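Local coordinates for protein collagen alpha1(xviii) chain (Mus musculus, PDB 1DY0) that is the endostatin domain of a collagen chain, inhibits angiogenesis and binds a zinc ion, at residues L14-L19 with V73-L78. The protein carries 2 engineered substitutions. Residues are numbered along the deposited sequence; the frame is centred on the assembly and turned at random.
With ZN (zinc ion), chain B.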
loop_
_atom_site.group_PDB
_atom_site.type_symbol
_atom_site.label_atom_id
_atom_site.label_comp_id
_atom_site.label_asym_id
_atom_site.label_seq_id
_atom_site.Cartn_x
_atom_site.Cartn_y
_atom_site.Cartn_z
ATOM N N LEU A 14 9.522 6.501 -6.213
ATOM C CA LEU A 14 9.089 5.829 -4.993
ATOM C C LEU A 14 8.321 4.593 -5.449
ATOM O O LEU A 14 7.422 4.694 -6.275
ATOM C CB LEU A 14 8.175 6.749 -4.165
ATOM C CG LEU A 14 8.780 8.017 -3.553
ATOM C CD1 LEU A 14 7.720 8.765 -2.792
ATOM C CD2 LEU A 14 9.919 7.659 -2.619
ATOM N N HIS A 15 8.689 3.424 -4.944
ATOM C CA HIS A 15 8.011 2.191 -5.343
ATOM C C HIS A 15 6.824 1.831 -4.473
ATOM O O HIS A 15 6.888 1.926 -3.247
ATOM C CB HIS A 15 8.985 0.999 -5.355
ATOM C CG HIS A 15 10.088 1.125 -6.360
ATOM N ND1 HIS A 15 11.241 1.843 -6.118
ATOM C CD2 HIS A 15 10.213 0.633 -7.620
ATOM C CE1 HIS A 15 12.025 1.791 -7.181
ATOM N NE2 HIS A 15 11.422 1.069 -8.104
ATOM N N LEU A 16 5.733 1.438 -5.120
ATOM C CA LEU A 16 4.532 0.988 -4.424
ATOM C C LEU A 16 4.444 -0.483 -4.803
ATOM O O LEU A 16 4.185 -0.808 -5.965
ATOM C CB LEU A 16 3.300 1.739 -4.923
ATOM C CG LEU A 16 1.997 1.463 -4.173
ATOM C CD1 LEU A 16 2.198 1.685 -2.686
ATOM C CD2 LEU A 16 0.912 2.385 -4.711
ATOM N N VAL A 17 4.676 -1.369 -3.840
ATOM C CA VAL A 17 4.684 -2.798 -4.120
ATOM C C VAL A 17 3.801 -3.588 -3.157
ATOM O O VAL A 17 3.705 -3.267 -1.981
ATOM C CB VAL A 17 6.155 -3.344 -4.085
ATOM C CG1 VAL A 17 6.234 -4.750 -4.656
ATOM C CG2 VAL A 17 7.084 -2.419 -4.862
ATOM N N ALA A 18 3.179 -4.643 -3.665
ATOM C CA ALA A 18 2.293 -5.478 -2.867
ATOM C C ALA A 18 2.971 -6.668 -2.170
ATOM O O ALA A 18 3.896 -7.296 -2.719
ATOM C CB ALA A 18 1.128 -5.983 -3.744
ATOM N N LEU A 19 2.517 -6.959 -0.950
ATOM C CA LEU A 19 3.025 -8.101 -0.205
ATOM C C LEU A 19 2.639 -9.346 -0.998
ATOM O O LEU A 19 1.615 -9.360 -1.676
ATOM C CB LEU A 19 2.431 -8.148 1.202
ATOM C CG LEU A 19 3.023 -7.109 2.154
ATOM C CD1 LEU A 19 2.328 -7.186 3.474
ATOM C CD2 LEU A 19 4.506 -7.358 2.337
ATOM N N VAL A 73 8.105 13.337 -6.867
ATOM C CA VAL A 73 8.723 12.053 -7.179
ATOM C C VAL A 73 7.638 11.061 -7.617
ATOM O O VAL A 73 6.738 10.725 -6.848
ATOM C CB VAL A 73 9.493 11.490 -5.959
ATOM C CG1 VAL A 73 10.200 10.210 -6.321
ATOM C CG2 VAL A 73 10.497 12.509 -5.438
ATOM N N PRO A 74 7.682 10.621 -8.885
ATOM C CA PRO A 74 6.676 9.667 -9.364
ATOM C C PRO A 74 6.615 8.357 -8.593
ATOM O O PRO A 74 7.627 7.848 -8.098
ATOM C CB PRO A 74 7.076 9.449 -10.833
ATOM C CG PRO A 74 8.522 9.828 -10.874
ATOM C CD PRO A 74 8.556 11.041 -9.990
ATOM N N ILE A 75 5.400 7.841 -8.450
ATOM C CA ILE A 75 5.163 6.577 -7.763
ATOM C C ILE A 75 5.178 5.561 -8.889
ATOM O O ILE A 75 4.457 5.722 -9.874
ATOM C CB ILE A 75 3.775 6.555 -7.064
ATOM C CG1 ILE A 75 3.619 7.778 -6.157
ATOM C CG2 ILE A 75 3.616 5.285 -6.233
ATOM C CD1 ILE A 75 4.698 7.916 -5.110
ATOM N N VAL A 76 6.029 4.549 -8.772
ATOM C CA VAL A 76 6.137 3.528 -9.804
ATOM C C VAL A 76 5.931 2.148 -9.190
ATOM O O VAL A 76 5.992 1.992 -7.974
ATOM C CB VAL A 76 7.522 3.582 -10.499
ATOM C CG1 VAL A 76 7.773 4.963 -11.090
ATOM C CG2 VAL A 76 8.626 3.226 -9.511
ATOM N N ASN A 77 5.632 1.158 -10.021
ATOM C CA ASN A 77 5.447 -0.195 -9.533
ATOM C C ASN A 77 6.778 -0.921 -9.530
ATOM O O ASN A 77 7.822 -0.317 -9.774
ATOM C CB ASN A 77 4.378 -0.959 -10.339
ATOM C CG ASN A 77 4.704 -1.069 -11.821
ATOM O OD1 ASN A 77 5.857 -1.254 -12.209
ATOM N ND2 ASN A 77 3.678 -0.999 -12.654
ATOM N N LEU A 78 6.751 -2.212 -9.234
ATOM C CA LEU A 78 7.971 -2.993 -9.189
ATOM C C LEU A 78 8.791 -2.846 -10.460
ATOM O O LEU A 78 10.023 -2.771 -10.413
ATOM C CB LEU A 78 7.647 -4.466 -8.983
ATOM C CG LEU A 78 8.889 -5.307 -8.712
ATOM C CD1 LEU A 78 9.467 -4.921 -7.355
ATOM C CD2 LEU A 78 8.550 -6.786 -8.785
HETATM ZN ZN ZN B . 12.791 0.833 -9.683
HETATM O O HOH W 1 4.487 -3.220 -7.722
#
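L14 and I75 pair in parallel in the mixed sheet of endostatin, a domain with a C-type-lectin-like fold, where strand 14-18 lies between strands 176-179 and 75-76. Three nearly straight backbone hydrogen bonds join 14-19 to 73-78: L14 N to P74 O, V76 N to L14 O at 2.9 Å, and L16 N to V76 O. P74, though it lacks an N-H, still offers its carbonyl to L14 N.

The tight part is the apolar face of L14, L16 and I75. With I75 CG1 beside its own backbone N (chi1 -53°), CD1 comes within 3.8 Å of L14 CB, while the CG2 branch, anti to that nitrogen, lies 3.8 Å from L16 CB. Branched I75 thus touches two leucines at once. V73 CG1 meets L14 CG, the two side chains crossing at about a right angle. Beyond the pair, L16 packs on L83 and I178 of the flanking strands.

On the other face stand H15 and V76. Branched V76 supplies a compact methyl, CG2, that makes a CH-pi contact over one face of the H15 imidazole, 3.9 Å from its centroid and offset toward the rim, and N77 O lies at the ring edge, 3.4 Å from CD2.

Past V76 the chains diverge and the packing loosens: L16 O and L78 N are 4.4 Å apart, and a water bridges them, donating to the carbonyl and accepting from the amide. V17 CG1 and L78 CD1 only brush at 4.2 Å.

H15 NE2 binds zinc at 2.1 Å, with H7, D9 and D80 completing the site, and ND1 hydrogen-bonds to E179. Gripped at both nitrogens, the imidazole has its rotation fixed, and the E179 carboxylate would probably strengthen NE2 as a zinc donor.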